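Long-range contacts in iron superoxide dismutase (Trypanosoma cruzi, PDB 2GPC), which catalyses the dismutation of superoxide to dioxygen and hydrogen peroxide at an iron centre: residues G86-P90 / W182-W187; L153-L157 / V190-L194; M1-P5 / V36-N40; P5-Y11 / V24-D29. One frame throughout, in Å; residues are numbered along the deposited sequence.

Contact 1 (G86-P90 / W182-W187)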
loop_
_atom_site.group_PDB
_atom_site.type_symbol
_atom_site.label_atom_id
_atom_site.label_comp_id
_atom_site.label_asym_id
_atom_site.label_seq_id
_atom_site.Cartn_x
_atom_site.Cartn_y
_atom_site.Cartn_z
ATOM N N GLY A 86 -5.434 -25.923 8.286
ATOM C CA GLY A 86 -6.155 -25.686 7.050
ATOM C C GLY A 86 -5.285 -26.032 5.864
ATOM O O GLY A 86 -4.362 -26.848 5.972
ATOM N N GLY A 87 -5.570 -25.401 4.731
ATOM C CA GLY A 87 -4.857 -25.660 3.495
ATOM C C GLY A 87 -5.492 -26.769 2.687
ATOM O O GLY A 87 -6.552 -27.276 3.033
ATOM N N GLY A 88 -4.835 -27.143 1.596
ATOM C CA GLY A 88 -5.339 -28.179 0.712
ATOM C C GLY A 88 -6.619 -27.755 0.022
ATOM O O GLY A 88 -6.903 -26.560 -0.093
ATOM N N GLU A 89 -7.390 -28.735 -0.435
ATOM C CA GLU A 89 -8.627 -28.487 -1.174
ATOM C C GLU A 89 -9.816 -28.659 -0.252
ATOM O O GLU A 89 -9.776 -29.495 0.654
ATOM C CB GLU A 89 -8.755 -29.467 -2.349
ATOM C CG GLU A 89 -7.701 -29.270 -3.429
ATOM C CD GLU A 89 -8.090 -29.856 -4.776
ATOM O OE1 GLU A 89 -9.266 -30.256 -4.956
ATOM O OE2 GLU A 89 -7.212 -29.900 -5.672
ATOM N N PRO A 90 -10.883 -27.896 -0.472
ATOM C CA PRO A 90 -12.106 -28.088 0.313
ATOM C C PRO A 90 -12.823 -29.365 -0.131
ATOM O O PRO A 90 -12.553 -29.855 -1.236
ATOM C CB PRO A 90 -12.938 -26.849 -0.018
ATOM C CG PRO A 90 -12.496 -26.430 -1.353
ATOM C CD PRO A 90 -11.036 -26.833 -1.480
ATOM N N TRP A 182 -2.347 -20.219 0.771
ATOM C CA TRP A 182 -3.058 -21.426 0.339
ATOM C C TRP A 182 -2.832 -22.585 1.298
ATOM O O TRP A 182 -3.722 -23.417 1.480
ATOM C CB TRP A 182 -2.692 -21.837 -1.091
ATOM C CG TRP A 182 -3.236 -20.920 -2.145
ATOM C CD1 TRP A 182 -2.512 -20.193 -3.037
ATOM C CD2 TRP A 182 -4.615 -20.636 -2.419
ATOM N NE1 TRP A 182 -3.352 -19.474 -3.850
ATOM C CE2 TRP A 182 -4.649 -19.726 -3.491
ATOM C CE3 TRP A 182 -5.832 -21.063 -1.862
ATOM C CZ2 TRP A 182 -5.838 -19.229 -4.014
ATOM C CZ3 TRP A 182 -7.010 -20.572 -2.382
ATOM C CH2 TRP A 182 -7.006 -19.660 -3.450
ATOM N N ASN A 183 -1.660 -22.635 1.918
ATOM C CA ASN A 183 -1.346 -23.687 2.879
ATOM C C ASN A 183 -2.062 -23.524 4.212
ATOM O O ASN A 183 -2.033 -24.439 5.024
ATOM C CB ASN A 183 0.169 -23.767 3.133
ATOM C CG ASN A 183 0.936 -24.327 1.958
ATOM O OD1 ASN A 183 2.153 -24.126 1.845
ATOM N ND2 ASN A 183 0.247 -25.044 1.083
ATOM N N VAL A 184 -2.685 -22.365 4.447
ATOM C CA VAL A 184 -3.393 -22.119 5.703
ATOM C C VAL A 184 -4.870 -21.717 5.565
ATOM O O VAL A 184 -5.499 -21.376 6.562
ATOM C CB VAL A 184 -2.650 -21.069 6.584
ATOM C CG1 VAL A 184 -1.284 -21.588 6.994
ATOM C CG2 VAL A 184 -2.541 -19.722 5.887
ATOM N N VAL A 185 -5.439 -21.797 4.366
ATOM C CA VAL A 185 -6.854 -21.418 4.175
ATOM C C VAL A 185 -7.750 -22.253 5.079
ATOM O O VAL A 185 -7.641 -23.468 5.110
ATOM C CB VAL A 185 -7.332 -21.599 2.712
ATOM C CG1 VAL A 185 -8.864 -21.382 2.596
ATOM C CG2 VAL A 185 -6.621 -20.653 1.807
ATOM N N ASN A 186 -8.644 -21.581 5.793
ATOM C CA ASN A 186 -9.568 -22.220 6.713
ATOM C C ASN A 186 -10.882 -22.519 5.993
ATOM O O ASN A 186 -11.827 -21.726 6.033
ATOM C CB ASN A 186 -9.795 -21.295 7.921
ATOM C CG ASN A 186 -10.561 -21.960 9.035
ATOM O OD1 ASN A 186 -11.120 -23.038 8.862
ATOM N ND2 ASN A 186 -10.595 -21.312 10.197
ATOM N N TRP A 187 -10.936 -23.668 5.322
ATOM C CA TRP A 187 -12.156 -24.069 4.609
ATOM C C TRP A 187 -13.348 -24.241 5.553
ATOM O O TRP A 187 -14.483 -24.075 5.135
ATOM C CB TRP A 187 -11.924 -25.345 3.787
ATOM C CG TRP A 187 -10.889 -25.138 2.743
ATOM C CD1 TRP A 187 -9.671 -25.731 2.677
ATOM C CD2 TRP A 187 -10.941 -24.205 1.653
ATOM N NE1 TRP A 187 -8.971 -25.261 1.591
ATOM C CE2 TRP A 187 -9.728 -24.322 0.943
ATOM C CE3 TRP A 187 -11.905 -23.310 1.181
ATOM C CZ2 TRP A 187 -9.449 -23.569 -0.200
ATOM C CZ3 TRP A 187 -11.627 -22.558 0.052
ATOM C CH2 TRP A 187 -10.413 -22.694 -0.627
HETATM O O HOH W 1 -1.962 -26.852 1.183
HETATM O O HOH W 2 -5.536 -24.330 -0.478
#
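Gly87 and Val185 join the two segments by a backbone hydrogen bond, with Gly87 N 2.9 Å from Val185 O. A second bond comes from a side chain: Trp187 NE1 reaches Gly88 O at 3.0 Å, approaching from above the carbonyl plane and not along a lone pair. Two waters extend the polar network: one accepts from Gly88 N and Asn183 ND2, and the other donates to Gly88 O and Trp182 O. Trp182 NE1 is hydrogen-bonded to Thr113 OG1, outside the two segments. Weaker CA-H...O contacts fill in between, the shortest from Gly87 CA to Trp182 O at 3.2 Å. The glycine-rich run 86-90 belongs to the connection between the helical hairpin and the alpha/beta part of the iron/manganese superoxide dismutase fold, and here it lies along the turn that links helix 174-184 to helix 187-193. Without side chains, Gly86 and Gly87 can bring their main chain against that turn. The apolar part is a sandwich around the Trp187 indole, whose CG lies anti to the carbonyl carbon (chi1 -62°), bringing the ring under Pro90. Pro90 CD sits over the six-membered ring, 3.9 Å from its centroid, in a CH-pi contact, while Val185 CG1 covers the opposite face.

Contact 2 (L153-L157 / V190-L194)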
loop_
_atom_site.group_PDB
_atom_site.type_symbol
_atom_site.label_atom_id
_atom_site.label_comp_id
_atom_site.label_asym_id
_atom_site.label_seq_id
_atom_site.Cartn_x
_atom_site.Cartn_y
_atom_site.Cartn_z
ATOM N N LEU A 153 -22.889 -9.211 -1.872
ATOM C CA LEU A 153 -21.647 -9.990 -1.915
ATOM C C LEU A 153 -21.243 -10.511 -0.542
ATOM O O LEU A 153 -20.471 -9.846 0.172
ATOM C CB LEU A 153 -20.508 -9.140 -2.486
ATOM C CG LEU A 153 -20.672 -8.539 -3.873
ATOM C CD1 LEU A 153 -19.398 -7.798 -4.252
ATOM C CD2 LEU A 153 -21.016 -9.594 -4.922
ATOM N N LYS A 154 -21.742 -11.692 -0.176
ATOM C CA LYS A 154 -21.405 -12.317 1.102
ATOM C C LYS A 154 -19.936 -12.770 1.139
ATOM O O LYS A 154 -19.505 -13.573 0.312
ATOM C CB LYS A 154 -22.319 -13.511 1.383
ATOM C CG LYS A 154 -22.129 -14.138 2.762
ATOM C CD LYS A 154 -23.455 -14.548 3.411
ATOM C CE LYS A 154 -24.215 -15.579 2.575
ATOM N NZ LYS A 154 -24.954 -16.566 3.447
ATOM N N PRO A 155 -19.162 -12.257 2.087
ATOM C CA PRO A 155 -17.744 -12.617 2.161
ATOM C C PRO A 155 -17.535 -14.049 2.658
ATOM O O PRO A 155 -18.168 -14.479 3.617
ATOM C CB PRO A 155 -17.159 -11.579 3.122
ATOM C CG PRO A 155 -18.289 -11.069 3.912
ATOM C CD PRO A 155 -19.546 -11.281 3.122
ATOM N N LEU A 156 -16.660 -14.779 1.974
ATOM C CA LEU A 156 -16.320 -16.150 2.350
ATOM C C LEU A 156 -14.872 -16.314 2.817
ATOM O O LEU A 156 -14.595 -17.118 3.708
ATOM C CB LEU A 156 -16.570 -17.090 1.174
ATOM C CG LEU A 156 -17.984 -17.112 0.578
ATOM C CD1 LEU A 156 -18.056 -18.208 -0.478
ATOM C CD2 LEU A 156 -19.055 -17.301 1.617
ATOM N N LEU A 157 -13.963 -15.554 2.215
ATOM C CA LEU A 157 -12.531 -15.695 2.440
ATOM C C LEU A 157 -11.847 -14.394 2.050
ATOM O O LEU A 157 -12.240 -13.775 1.077
ATOM C CB LEU A 157 -11.979 -16.820 1.547
ATOM C CG LEU A 157 -10.534 -17.275 1.678
ATOM C CD1 LEU A 157 -10.335 -18.051 2.974
ATOM C CD2 LEU A 157 -10.135 -18.146 0.481
ATOM N N VAL A 190 -14.912 -20.861 5.681
ATOM C CA VAL A 190 -15.591 -20.614 4.414
ATOM C C VAL A 190 -16.969 -21.302 4.410
ATOM O O VAL A 190 -17.974 -20.686 4.055
ATOM C CB VAL A 190 -14.739 -21.085 3.199
ATOM C CG1 VAL A 190 -15.487 -20.880 1.885
ATOM C CG2 VAL A 190 -13.392 -20.357 3.163
ATOM N N GLU A 191 -17.010 -22.558 4.836
ATOM C CA GLU A 191 -18.260 -23.305 4.886
ATOM C C GLU A 191 -19.288 -22.624 5.791
ATOM O O GLU A 191 -20.456 -22.568 5.449
ATOM C CB GLU A 191 -18.019 -24.733 5.364
ATOM C CG GLU A 191 -19.256 -25.611 5.288
ATOM C CD GLU A 191 -18.968 -27.070 5.590
ATOM O OE1 GLU A 191 -17.798 -27.427 5.814
ATOM O OE2 GLU A 191 -19.928 -27.871 5.612
ATOM N N ARG A 192 -18.839 -22.102 6.931
ATOM C CA ARG A 192 -19.704 -21.370 7.865
ATOM C C ARG A 192 -20.333 -20.102 7.279
ATOM O O ARG A 192 -21.414 -19.687 7.703
ATOM C CB ARG A 192 -18.909 -20.981 9.113
ATOM C CG ARG A 192 -18.734 -22.114 10.126
ATOM C CD ARG A 192 -18.134 -21.647 11.458
ATOM N NE ARG A 192 -16.733 -21.237 11.317
ATOM C CZ ARG A 192 -15.666 -21.987 11.628
ATOM N NH1 ARG A 192 -15.792 -23.217 12.120
ATOM N NH2 ARG A 192 -14.446 -21.492 11.456
ATOM N N GLN A 193 -19.646 -19.476 6.330
ATOM C CA GLN A 193 -20.134 -18.245 5.694
ATOM C C GLN A 193 -21.103 -18.459 4.523
ATOM O O GLN A 193 -21.723 -17.498 4.069
ATOM C CB GLN A 193 -18.961 -17.411 5.167
ATOM C CG GLN A 193 -17.834 -17.169 6.154
ATOM C CD GLN A 193 -18.308 -16.694 7.503
ATOM O OE1 GLN A 193 -19.098 -15.752 7.586
ATOM N NE2 GLN A 193 -17.819 -17.333 8.569
ATOM N N LEU A 194 -21.188 -19.683 4.002
ATOM C CA LEU A 194 -22.024 -19.978 2.827
ATOM C C LEU A 194 -23.485 -19.591 3.024
ATOM O O LEU A 194 -24.047 -19.839 4.096
ATOM C CB LEU A 194 -21.974 -21.463 2.470
ATOM C CG LEU A 194 -20.744 -21.987 1.740
ATOM C CD1 LEU A 194 -20.915 -23.463 1.472
ATOM C CD2 LEU A 194 -20.511 -21.230 0.443
ATOM O OXT LEU A 194 -24.071 -19.053 2.076
HETATM O O HOH W 3 -19.728 -13.860 5.726
#
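Leu156 is the main projection from the strand, and it fits against the last turn of the C-terminal helix. Its CD2 methyl slides past Gln193, meeting CB of that residue at 3.6 Å, and its CD1 methyl meets Leu194 CD2 at 4.0 Å. With CG beside the backbone N (chi1 -57°), both branches are carried toward the end of the helix. The complementary bump is Val190: its CG2 enters the notch between Leu156 O, 3.5 Å away, and Leu157 CD1, while its CG1 rests on Leu156 CB. Gln193 CB fills the neighbouring dip beside Pro155 O; the bend at chi2 (-48°) turns the amide away from the strand, and a water bridges back, donating to both Gln193 OE1 and Pro155 O. Lys154 closes the far side. Its chain, kinked at three torsions, curls past Gln193 O and brings NZ to Leu194 OXT at 3.0 Å, a salt bridge with the chain's own C-terminal carboxylate; the bond from Lys154 NZ to Gln193 O is weak. Leu156 and Leu157 both face Leu127, forming a classic beta bulge on strand 153-160, an outermost strand of the antiparallel sheet within this chain. Helix 187-193 packs beside this strand, with Leu194 also touching helix 92-102, while Leu157 reaches the loop residues Ser81 and Val185.

Contact 3 (M1-P5 / V36-N40)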
loop_
_atom_site.group_PDB
_atom_site.type_symbol
_atom_site.label_atom_id
_atom_site.label_comp_id
_atom_site.label_asym_id
_atom_site.label_seq_id
_atom_site.Cartn_x
_atom_site.Cartn_y
_atom_site.Cartn_z
ATOM N N MET A 1 -16.959 0.338 24.506
ATOM C CA MET A 1 -15.980 0.762 23.458
ATOM C C MET A 1 -15.614 -0.386 22.506
ATOM O O MET A 1 -15.829 -1.563 22.817
ATOM C CB MET A 1 -14.733 1.359 24.115
ATOM C CG MET A 1 -15.013 2.746 24.706
ATOM S SD MET A 1 -13.580 3.651 25.273
ATOM C CE MET A 1 -12.730 3.911 23.858
ATOM N N PHE A 2 -15.082 -0.044 21.332
ATOM C CA PHE A 2 -14.766 -1.056 20.330
ATOM C C PHE A 2 -13.580 -1.899 20.770
ATOM O O PHE A 2 -12.597 -1.382 21.320
ATOM C CB PHE A 2 -14.481 -0.433 18.961
ATOM C CG PHE A 2 -15.656 0.277 18.368
ATOM C CD1 PHE A 2 -16.733 -0.438 17.868
ATOM C CD2 PHE A 2 -15.694 1.665 18.324
ATOM C CE1 PHE A 2 -17.826 0.217 17.323
ATOM C CE2 PHE A 2 -16.783 2.329 17.781
ATOM C CZ PHE A 2 -17.849 1.604 17.278
ATOM N N SER A 3 -13.700 -3.201 20.553
ATOM C CA SER A 3 -12.583 -4.120 20.717
ATOM C C SER A 3 -12.607 -5.147 19.589
ATOM O O SER A 3 -13.558 -5.204 18.802
ATOM C CB SER A 3 -12.613 -4.803 22.090
ATOM O OG SER A 3 -13.692 -5.714 22.176
ATOM N N ILE A 4 -11.540 -5.927 19.492
ATOM C CA ILE A 4 -11.473 -7.021 18.532
ATOM C C ILE A 4 -11.178 -8.330 19.247
ATOM O O ILE A 4 -10.500 -8.348 20.292
ATOM C CB ILE A 4 -10.416 -6.770 17.441
ATOM C CG1 ILE A 4 -9.055 -6.433 18.064
ATOM C CG2 ILE A 4 -10.906 -5.675 16.473
ATOM C CD1 ILE A 4 -7.920 -6.399 17.048
ATOM N N PRO A 5 -11.677 -9.428 18.681
ATOM C CA PRO A 5 -11.421 -10.748 19.254
ATOM C C PRO A 5 -9.924 -11.089 19.169
ATOM O O PRO A 5 -9.233 -10.541 18.304
ATOM C CB PRO A 5 -12.248 -11.697 18.374
ATOM C CG PRO A 5 -13.126 -10.835 17.520
ATOM C CD PRO A 5 -12.511 -9.494 17.466
ATOM N N VAL A 36 -8.322 -0.057 15.928
ATOM C CA VAL A 36 -9.272 -0.047 17.036
ATOM C C VAL A 36 -9.052 1.184 17.936
ATOM O O VAL A 36 -10.009 1.871 18.295
ATOM C CB VAL A 36 -9.172 -1.340 17.886
ATOM C CG1 VAL A 36 -10.068 -1.257 19.109
ATOM C CG2 VAL A 36 -9.522 -2.560 17.056
ATOM N N THR A 37 -7.794 1.459 18.278
ATOM C CA THR A 37 -7.434 2.625 19.075
ATOM C C THR A 37 -7.900 3.922 18.396
ATOM O O THR A 37 -8.558 4.755 19.019
ATOM C CB THR A 37 -5.910 2.632 19.316
ATOM O OG1 THR A 37 -5.555 1.481 20.096
ATOM C CG2 THR A 37 -5.460 3.854 20.150
ATOM N N LYS A 38 -7.613 4.052 17.106
ATOM C CA LYS A 38 -7.980 5.238 16.334
ATOM C C LYS A 38 -9.500 5.422 16.227
ATOM O O LYS A 38 -9.996 6.541 16.305
ATOM C CB LYS A 38 -7.336 5.198 14.936
ATOM C CG LYS A 38 -5.841 5.536 14.941
ATOM C CD LYS A 38 -5.208 5.490 13.541
ATOM C CE LYS A 38 -4.694 4.092 13.191
ATOM N NZ LYS A 38 -3.671 4.082 12.106
ATOM N N LEU A 39 -10.240 4.328 16.086
ATOM C CA LEU A 39 -11.707 4.410 16.002
ATOM C C LEU A 39 -12.339 4.827 17.345
ATOM O O LEU A 39 -13.310 5.581 17.374
ATOM C CB LEU A 39 -12.299 3.070 15.556
ATOM C CG LEU A 39 -13.818 3.072 15.313
ATOM C CD1 LEU A 39 -14.214 4.162 14.307
ATOM C CD2 LEU A 39 -14.297 1.712 14.843
ATOM N N ASN A 40 -11.801 4.297 18.436
ATOM C CA ASN A 40 -12.199 4.693 19.785
ATOM C C ASN A 40 -11.938 6.186 20.050
ATOM O O ASN A 40 -12.781 6.874 20.618
ATOM C CB ASN A 40 -11.500 3.810 20.828
ATOM C CG ASN A 40 -12.202 2.470 21.033
ATOM O OD1 ASN A 40 -13.423 2.367 20.901
ATOM N ND2 ASN A 40 -11.431 1.437 21.335
#
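The Phe2 ring carries Leu39 CD2 over one face, 3.9 Å from the ring centroid in a CH-pi contact, and has Asn40 OD1 at its edge. The Asn40 amide is turned only 22° from the ring plane and holds the Phe2 backbone by two hydrogen bonds. Phe2 N donates to Asn40 OD1 at 3.0 Å, in the carbonyl plane and on a lone pair; Asn40 ND2 gives its N-H back to Phe2 O at 3.1 Å, nearly straight at 168°. Gripping both polar atoms of one residue fixes the amide's rotation. Met1 CE lies over the amide face, 3.2 Å from Asn40 CG, a close approach at an exposed chain end that is best read with caution. Farther along, Val36 CG1 meets Phe2 O, and Val36 CG2 is pressed tightly on Ile4 CG2 at 3.5 Å. In Ile4, CG1 stands between the backbone N and the carbonyl carbon (chi1 53°), which leaves CG2 facing the valine. Ile54 and Ile57 of helix 54-60 add to the packing of Phe2. An extended N-terminal arm laid along the first long helix, 21-44, of the alpha-hairpin domain is thus held here by a side-chain amide acting like a short piece of strand.

Contact 4 (P5-Y11 / V24-D29). With FE2 (Fe (II) ion), chain C.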
loop_
_atom_site.group_PDB
_atom_site.type_symbol
_atom_site.label_atom_id
_atom_site.label_comp_id
_atom_site.label_asym_id
_atom_site.label_seq_id
_atom_site.Cartn_x
_atom_site.Cartn_y
_atom_site.Cartn_z
ATOM N N PRO A 5 -11.677 -9.428 18.681
ATOM C CA PRO A 5 -11.421 -10.748 19.254
ATOM C C PRO A 5 -9.924 -11.089 19.169
ATOM O O PRO A 5 -9.233 -10.541 18.304
ATOM C CB PRO A 5 -12.248 -11.697 18.374
ATOM C CG PRO A 5 -13.126 -10.835 17.520
ATOM C CD PRO A 5 -12.511 -9.494 17.466
ATOM N N PRO A 6 -9.431 -11.952 20.057
ATOM C CA PRO A 6 -8.053 -12.434 19.952
ATOM C C PRO A 6 -7.844 -13.211 18.649
ATOM O O PRO A 6 -8.811 -13.694 18.044
ATOM C CB PRO A 6 -7.885 -13.363 21.183
ATOM C CG PRO A 6 -9.241 -13.587 21.753
ATOM C CD PRO A 6 -10.136 -12.512 21.225
ATOM N N LEU A 7 -6.593 -13.310 18.219
ATOM C CA LEU A 7 -6.223 -14.235 17.150
ATOM C C LEU A 7 -6.831 -15.602 17.472
ATOM O O LEU A 7 -6.737 -16.054 18.615
ATOM C CB LEU A 7 -4.700 -14.336 17.029
ATOM C CG LEU A 7 -3.944 -13.106 16.504
ATOM C CD1 LEU A 7 -2.437 -13.306 16.663
ATOM C CD2 LEU A 7 -4.279 -12.793 15.045
ATOM N N PRO A 8 -7.471 -16.264 16.501
ATOM C CA PRO A 8 -8.072 -17.572 16.782
ATOM C C PRO A 8 -7.038 -18.631 17.179
ATOM O O PRO A 8 -7.382 -19.539 17.928
ATOM C CB PRO A 8 -8.759 -17.942 15.457
ATOM C CG PRO A 8 -8.930 -16.648 14.731
ATOM C CD PRO A 8 -7.690 -15.861 15.097
ATOM N N TRP A 9 -5.793 -18.481 16.727
ATOM C CA TRP A 9 -4.770 -19.525 16.861
ATOM C C TRP A 9 -3.478 -19.024 17.549
ATOM O O TRP A 9 -2.464 -19.718 17.561
ATOM C CB TRP A 9 -4.478 -20.156 15.474
ATOM C CG TRP A 9 -4.811 -19.241 14.342
ATOM C CD1 TRP A 9 -5.890 -19.324 13.506
ATOM C CD2 TRP A 9 -4.084 -18.070 13.939
ATOM N NE1 TRP A 9 -5.878 -18.277 12.618
ATOM C CE2 TRP A 9 -4.776 -17.496 12.855
ATOM C CE3 TRP A 9 -2.911 -17.453 14.383
ATOM C CZ2 TRP A 9 -4.336 -16.341 12.208
ATOM C CZ3 TRP A 9 -2.468 -16.301 13.738
ATOM C CH2 TRP A 9 -3.177 -15.761 12.659
ATOM N N GLY A 10 -3.528 -17.829 18.136
ATOM C CA GLY A 10 -2.412 -17.287 18.889
ATOM C C GLY A 10 -1.334 -16.691 18.007
ATOM O O GLY A 10 -1.246 -17.009 16.822
ATOM N N TYR A 11 -0.491 -15.848 18.593
ATOM C CA TYR A 11 0.539 -15.126 17.844
ATOM C C TYR A 11 1.480 -16.034 17.026
ATOM O O TYR A 11 1.842 -15.689 15.894
ATOM C CB TYR A 11 1.358 -14.228 18.792
ATOM C CG TYR A 11 0.610 -13.038 19.362
ATOM C CD1 TYR A 11 0.055 -13.080 20.634
ATOM C CD2 TYR A 11 0.467 -11.865 18.629
ATOM C CE1 TYR A 11 -0.617 -11.978 21.163
ATOM C CE2 TYR A 11 -0.208 -10.775 19.134
ATOM C CZ TYR A 11 -0.741 -10.825 20.407
ATOM O OH TYR A 11 -1.410 -9.733 20.918
ATOM N N VAL A 24 3.029 -11.827 12.496
ATOM C CA VAL A 24 1.665 -11.829 12.991
ATOM C C VAL A 24 1.506 -10.808 14.113
ATOM O O VAL A 24 0.519 -10.088 14.150
ATOM C CB VAL A 24 1.243 -13.237 13.464
ATOM C CG1 VAL A 24 -0.048 -13.183 14.288
ATOM C CG2 VAL A 24 1.086 -14.162 12.263
ATOM N N THR A 25 2.491 -10.730 15.001
ATOM C CA THR A 25 2.443 -9.814 16.148
ATOM C C THR A 25 2.379 -8.351 15.732
ATOM O O THR A 25 1.559 -7.595 16.244
ATOM C CB THR A 25 3.652 -10.046 17.083
ATOM O OG1 THR A 25 3.534 -11.341 17.686
ATOM C CG2 THR A 25 3.634 -9.087 18.263
ATOM N N LEU A 26 3.257 -7.947 14.822
ATOM C CA LEU A 26 3.223 -6.589 14.292
ATOM C C LEU A 26 1.888 -6.326 13.614
ATOM O O LEU A 26 1.252 -5.302 13.849
ATOM C CB LEU A 26 4.371 -6.352 13.304
ATOM C CG LEU A 26 5.767 -6.235 13.912
ATOM C CD1 LEU A 26 6.782 -6.399 12.810
ATOM C CD2 LEU A 26 5.978 -4.915 14.650
ATOM N N HIS A 27 1.459 -7.259 12.773
ATOM C CA HIS A 27 0.221 -7.084 12.016
ATOM C C HIS A 27 -0.997 -6.927 12.960
ATOM O O HIS A 27 -1.823 -6.039 12.757
ATOM C CB HIS A 27 0.066 -8.236 11.009
ATOM C CG HIS A 27 -0.902 -7.970 9.898
ATOM N ND1 HIS A 27 -1.224 -8.930 8.966
ATOM C CD2 HIS A 27 -1.609 -6.861 9.559
ATOM C CE1 HIS A 27 -2.093 -8.428 8.100
ATOM N NE2 HIS A 27 -2.344 -7.175 8.439
ATOM N N TYR A 28 -1.060 -7.720 14.028
ATOM C CA TYR A 28 -2.193 -7.686 14.955
ATOM C C TYR A 28 -2.076 -6.554 15.979
ATOM O O TYR A 28 -3.004 -5.765 16.145
ATOM C CB TYR A 28 -2.339 -9.041 15.684
ATOM C CG TYR A 28 -3.556 -9.130 16.576
ATOM C CD1 TYR A 28 -4.791 -9.529 16.061
ATOM C CD2 TYR A 28 -3.485 -8.801 17.928
ATOM C CE1 TYR A 28 -5.919 -9.604 16.864
ATOM C CE2 TYR A 28 -4.616 -8.877 18.753
ATOM C CZ TYR A 28 -5.833 -9.276 18.210
ATOM O OH TYR A 28 -6.967 -9.356 19.001
ATOM N N ASP A 29 -0.948 -6.483 16.678
ATOM C CA ASP A 29 -0.778 -5.516 17.771
ATOM C C ASP A 29 -0.617 -4.078 17.273
ATOM O O ASP A 29 -1.106 -3.148 17.918
ATOM C CB ASP A 29 0.437 -5.849 18.657
ATOM C CG ASP A 29 0.205 -7.033 19.597
ATOM O OD1 ASP A 29 -0.950 -7.519 19.784
ATOM O OD2 ASP A 29 1.163 -7.526 20.214
HETATM FE FE FE2 C . -3.318 -5.680 7.250
HETATM O O HOH W 4 -4.393 -4.407 5.711
#
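Tyr11 OH donates to Asp29 OD1 at 2.5 Å, unusually short for a hydrogen bond. The carboxylate accepts on its syn lone pair, and its plane stands 68° from that of the phenol ring. One turn back, Thr25 OG1 lies near Tyr11 CD2, although its hydrogen bond goes to Lys21 O. A second phenol works in the reverse direction: Tyr28, on the helix, sends OH to Pro5 O at 2.7 Å, reaching the carbonyl from above its plane. With CG anti to the backbone N (chi1 -175°), the Tyr28 ring projects from the helix into the curve of the loop. There Leu7 CG covers one ring face at 4.1 Å from the centroid, and Leu7 CD1 presses on Val24 CG1 at 3.4 Å, tighter than usual. Trp9 touches the same valine methyl with its ring edge. The helix has a wider pi-type turn at 26-29, and His27, which takes no part in the loop contact, binds the iron through NE2 at 2.1 Å; His75, Asp160, His164 and a water complete the site. The loop before helix 21-44 thus packs on the flank of the turn that carries His27. Trp79 of helix 63-80 backs Leu7 and Tyr28, and Leu26 meets Lys171 of the second subunit.

How the contacts relate
Contacts 3 and 4 come first along the chain, contact 4 nested inside the loop that contact 3 closes. They share Pro5 and helix 21-44, their centres lie about 15 Å apart, and together they fasten the N-terminal arm along the helix that supplies one iron ligand. Contacts 1 and 2 follow, with alternating segments and centres about 14 Å apart; they touch where Val185 CG1 packs on Leu157 CD1 at 3.7 Å, joining the interdomain connection, the outer strand 153-160 and the two last helices. Contacts 1 and 3 lie on opposite sides of the chain's centre, their centres about 29 Å apart. The two pairs tie up separate regions of the fold, N-terminal hairpin and C-terminal part, both contributing iron ligands.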